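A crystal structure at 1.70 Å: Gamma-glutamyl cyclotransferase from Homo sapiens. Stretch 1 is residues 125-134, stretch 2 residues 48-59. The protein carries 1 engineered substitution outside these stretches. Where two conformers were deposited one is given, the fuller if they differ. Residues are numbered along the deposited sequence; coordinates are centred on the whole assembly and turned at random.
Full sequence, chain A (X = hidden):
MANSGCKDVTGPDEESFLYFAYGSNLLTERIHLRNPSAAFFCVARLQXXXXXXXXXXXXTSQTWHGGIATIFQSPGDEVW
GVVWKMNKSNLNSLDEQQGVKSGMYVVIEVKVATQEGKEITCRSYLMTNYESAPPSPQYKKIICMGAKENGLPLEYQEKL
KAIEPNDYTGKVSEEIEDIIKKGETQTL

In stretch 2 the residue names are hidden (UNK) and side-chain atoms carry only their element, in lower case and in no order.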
# COMPACT_ATOMS: atom_id res chain seq x y z
N TYR A 125 -4.56 -5.32 2.42
CA TYR A 125 -3.13 -5.64 2.30
C TYR A 125 -2.80 -5.87 0.85
O TYR A 125 -3.64 -6.40 0.11
CB TYR A 125 -2.79 -6.94 3.06
CG TYR A 125 -3.08 -6.82 4.54
CD1 TYR A 125 -2.10 -6.36 5.42
CD2 TYR A 125 -4.35 -7.14 5.05
CE1 TYR A 125 -2.37 -6.23 6.79
CE2 TYR A 125 -4.63 -7.01 6.41
CZ TYR A 125 -3.63 -6.55 7.26
OH TYR A 125 -3.91 -6.43 8.60
N LEU A 126 -1.60 -5.46 0.45
CA LEU A 126 -1.07 -5.89 -0.85
C LEU A 126 0.46 -6.01 -0.84
O LEU A 126 1.12 -5.49 0.07
CB LEU A 126 -1.58 -4.97 -1.97
CG LEU A 126 -1.23 -3.47 -1.87
CD1 LEU A 126 0.24 -3.17 -2.13
CD2 LEU A 126 -2.13 -2.67 -2.84
N MET A 127 1.01 -6.73 -1.82
CA MET A 127 2.47 -6.92 -1.90
C MET A 127 3.11 -5.72 -2.60
O MET A 127 2.53 -5.20 -3.56
CB MET A 127 2.79 -8.17 -2.72
CG MET A 127 2.27 -9.44 -2.13
SD MET A 127 2.64 -10.82 -3.28
CE MET A 127 1.77 -12.11 -2.42
N THR A 128 4.29 -5.30 -2.14
CA THR A 128 5.00 -4.20 -2.80
C THR A 128 6.26 -4.64 -3.55
O THR A 128 6.83 -3.85 -4.32
CB THR A 128 5.42 -3.09 -1.80
OG1 THR A 128 6.37 -3.61 -0.87
CG2 THR A 128 4.21 -2.56 -1.03
N ASN A 129 6.69 -5.88 -3.32
CA ASN A 129 7.91 -6.39 -3.92
C ASN A 129 7.70 -7.88 -4.11
O ASN A 129 7.81 -8.66 -3.17
CB ASN A 129 9.11 -6.11 -2.98
CG ASN A 129 10.44 -6.49 -3.60
OD1 ASN A 129 10.48 -7.10 -4.68
ND2 ASN A 129 11.54 -6.15 -2.93
N TYR A 130 7.33 -8.28 -5.33
CA TYR A 130 7.06 -9.71 -5.57
C TYR A 130 7.33 -10.14 -6.99
O TYR A 130 7.46 -9.31 -7.88
CB TYR A 130 5.59 -10.05 -5.21
CG TYR A 130 4.53 -9.53 -6.19
CD1 TYR A 130 4.07 -8.20 -6.14
CD2 TYR A 130 3.99 -10.37 -7.16
CE1 TYR A 130 3.08 -7.74 -7.05
CE2 TYR A 130 3.02 -9.91 -8.08
CZ TYR A 130 2.57 -8.59 -8.02
OH TYR A 130 1.60 -8.16 -8.92
N GLU A 131 7.41 -11.46 -7.19
CA GLU A 131 7.53 -12.06 -8.54
C GLU A 131 6.24 -12.81 -8.86
O GLU A 131 5.81 -13.65 -8.07
CB GLU A 131 8.75 -13.00 -8.59
CG GLU A 131 10.12 -12.28 -8.53
CD GLU A 131 11.29 -13.18 -8.07
OE1 GLU A 131 11.14 -14.43 -8.03
OE2 GLU A 131 12.37 -12.63 -7.76
N SER A 132 5.61 -12.47 -10.00
CA SER A 132 4.34 -13.08 -10.38
C SER A 132 4.51 -14.59 -10.53
O SER A 132 5.51 -15.06 -11.09
CB SER A 132 3.80 -12.45 -11.66
OG SER A 132 2.42 -12.69 -11.79
N ALA A 133 3.56 -15.36 -10.00
CA ALA A 133 3.61 -16.84 -10.05
C ALA A 133 2.23 -17.42 -9.79
O ALA A 133 1.51 -16.93 -8.90
CB ALA A 133 4.61 -17.39 -9.05
N PRO A 134 1.86 -18.47 -10.54
CA PRO A 134 0.52 -19.04 -10.38
C PRO A 134 0.25 -19.65 -9.00
O PRO A 134 1.17 -20.20 -8.37
CB PRO A 134 0.43 -20.12 -11.47
CG PRO A 134 1.66 -20.02 -12.28
CD PRO A 134 2.66 -19.15 -11.59
N UNK A 48 -10.81 -0.22 -10.08
CA UNK A 48 -9.51 0.19 -10.60
C UNK A 48 -8.32 -0.50 -9.91
O UNK A 48 -7.24 0.09 -9.77
o UNK A 48 -11.09 3.38 -10.84
c UNK A 48 -9.35 1.73 -10.61
c UNK A 48 -10.47 2.44 -11.39
o UNK A 48 -10.76 2.02 -12.54
N UNK A 49 -8.52 -1.76 -9.54
CA UNK A 49 -7.44 -2.65 -9.11
C UNK A 49 -7.59 -3.97 -9.86
O UNK A 49 -8.71 -4.31 -10.31
c UNK A 49 -5.28 -1.09 -5.15
c UNK A 49 -5.77 -2.08 -6.01
c UNK A 49 -7.20 0.29 -5.63
c UNK A 49 -6.98 -1.88 -6.70
c UNK A 49 -7.53 -2.96 -7.61
c UNK A 49 -7.69 -0.69 -6.49
c UNK A 49 -6.00 0.07 -4.95
N UNK A 50 -6.48 -4.71 -9.97
CA UNK A 50 -6.45 -6.01 -10.66
C UNK A 50 -5.85 -7.05 -9.73
O UNK A 50 -4.89 -6.76 -8.99
c UNK A 50 -4.58 -8.23 -14.88
c UNK A 50 -4.64 -6.98 -14.00
n UNK A 50 -5.79 -8.33 -15.75
c UNK A 50 -5.49 -7.19 -12.74
c UNK A 50 -5.61 -5.90 -11.94
N UNK A 51 -6.40 -8.26 -9.76
CA UNK A 51 -5.93 -9.38 -8.94
C UNK A 51 -4.70 -10.05 -9.60
O UNK A 51 -4.68 -10.25 -10.83
c UNK A 51 -7.91 -12.68 -8.16
c UNK A 51 -7.07 -10.41 -8.79
c UNK A 51 -6.77 -11.29 -6.45
c UNK A 51 -6.82 -11.65 -7.92
N UNK A 52 -3.70 -10.41 -8.81
CA UNK A 52 -2.52 -11.11 -9.32
C UNK A 52 -2.11 -12.13 -8.25
O UNK A 52 -2.68 -12.14 -7.14
o UNK A 52 0.79 -10.05 -10.55
o UNK A 52 -0.42 -11.80 -11.09
c UNK A 52 -1.38 -10.12 -9.62
c UNK A 52 -0.27 -10.70 -10.49
N UNK A 53 -1.17 -13.00 -8.60
CA UNK A 53 -0.60 -13.97 -7.65
C UNK A 53 0.90 -13.96 -7.77
O UNK A 53 1.44 -13.85 -8.86
c UNK A 53 -3.18 -15.94 -6.49
c UNK A 53 -4.90 -15.16 -8.54
c UNK A 53 -5.44 -15.62 -7.33
c UNK A 53 -4.57 -16.02 -6.30
c UNK A 53 -3.51 -15.11 -8.72
c UNK A 53 -1.15 -15.41 -7.89
c UNK A 53 -2.64 -15.52 -7.71
N UNK A 54 1.58 -14.06 -6.63
CA UNK A 54 3.03 -14.07 -6.67
C UNK A 54 3.74 -14.52 -5.43
O UNK A 54 3.12 -14.87 -4.41
N UNK A 55 5.06 -14.48 -5.54
CA UNK A 55 5.98 -14.86 -4.49
C UNK A 55 6.56 -13.58 -3.91
O UNK A 55 7.42 -12.94 -4.54
n UNK A 55 7.17 -17.63 -6.63
o UNK A 55 5.54 -17.59 -5.07
c UNK A 55 6.54 -17.08 -5.59
c UNK A 55 7.08 -15.75 -5.07
N UNK A 56 6.08 -13.20 -2.73
CA UNK A 56 6.51 -11.93 -2.15
C UNK A 56 7.96 -12.05 -1.72
O UNK A 56 8.37 -13.06 -1.14
o UNK A 56 5.73 -10.17 -0.66
c UNK A 56 5.61 -11.56 -0.95
N UNK A 57 8.76 -11.02 -2.02
CA UNK A 57 10.20 -11.04 -1.70
C UNK A 57 10.89 -12.26 -2.34
O UNK A 57 11.92 -12.75 -1.85
c UNK A 57 10.42 -8.49 0.17
n UNK A 57 9.69 -7.40 0.38
c UNK A 57 10.42 -11.01 -0.17
o UNK A 57 11.55 -8.45 -0.33
c UNK A 57 9.79 -9.82 0.57
N UNK A 58 10.31 -12.75 -3.44
CA UNK A 58 10.84 -13.91 -4.18
C UNK A 58 10.66 -15.24 -3.46
O UNK A 58 11.22 -16.27 -3.87
N UNK A 59 9.88 -15.27 -2.39
CA UNK A 59 9.79 -16.47 -1.56
C UNK A 59 8.50 -17.21 -1.87
O UNK A 59 7.44 -16.59 -1.96
c UNK A 59 11.06 -15.39 0.40
c UNK A 59 9.82 -16.12 -0.07
n UNK A 59 12.28 -14.50 3.89
c UNK A 59 10.99 -15.16 1.90
c UNK A 59 12.27 -14.54 2.40
O HOH W 1 0.34 -14.80 -11.41
O HOH W 2 9.52 -16.26 -7.87
O HOH W 3 6.02 -7.29 -0.78

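Position 48 has two side-chain carbons, the second carrying two oxygens. It lies out of reach of stretch 1. The carboxylate makes it aspartate, D48.

Position 49 has one carbon followed by a ring of six carbons. The ring edge meets the CD2 methyl of L126. This is phenylalanine, F49. Its CE2 lies 4.2 Å from L126 CD2, an apolar contact.

Position 50 has four carbons in a row ending in nitrogen. It is exposed and makes no contact with stretch 1. It is lysine, K50.

Position 51 has four carbons, forked at the second. It also stays clear of stretch 1. The fork gives leucine, L51.

Position 52 has two carbons, the second carrying two oxygens. One oxygen lies near the plane of the Y130 ring, next to its hydroxyl. This is aspartate, D52. Y130 OH donates to D52 OD2 at 2.6 Å. The same carboxylate is close to S132: OG lies 3.1 Å from D52 OD1.

Position 53 has one carbon and a ring of six carbons. The ring leads away from stretch 1, but CB lies 3.2 Å from A133 O. This is phenylalanine, F53. Its O accepts from A133 N at 2.8 Å and from water 1, which also hydrogen-bonds S132 OG.

Position 54 has no side-chain atoms. Its CA packs 3.9 Å from Y130 CD2 and 3.1 Å from E131 O. It is glycine, G54. A CB here would fall 2.3 Å from Y130 CD2 and 2.7 Å from E131 O, so the bare CA lets the tyrosine ring lie close.

Position 55 has two carbons, the second carrying one oxygen and one nitrogen. The nitrogen is near the A133 methyl. The amide identifies asparagine, N55. Its ND2 lies 3.5 Å from A133 CB and donates to water 2, which in turn donates to E131 OE1.

Position 56 has one carbon and one oxygen. Its side chain shares a sheet face with that of Y130. It is serine, S56. Water 3 donates to S56 OG and accepts from N129 N.

Position 57 has three carbons, the third carrying one oxygen and one nitrogen. CB points away from stretch 1, but the end of the side chain comes nearer. This is glutamine, Q57. Its backbone N donates to N129 O at 2.8 Å.

Position 58 has no side-chain atoms, and its phi is positive. It is glycine, G58, the last residue of a type II turn begun at N55.

Position 59 has four carbons in a row ending in nitrogen. It points away and makes no contact with stretch 1. It is lysine, K59.

The contact is a short antiparallel ladder. E131 and N55 exchange backbone bonds: N55 N to E131 O at 2.8 Å, E131 N to N55 O at 3.0 Å. The bonds from Q57 N and A133 N extend it at its two ends. The bond from Y130 to D52 adds a side-chain tie.

Stretch 2 48-59: DFKLDFGNSQGK
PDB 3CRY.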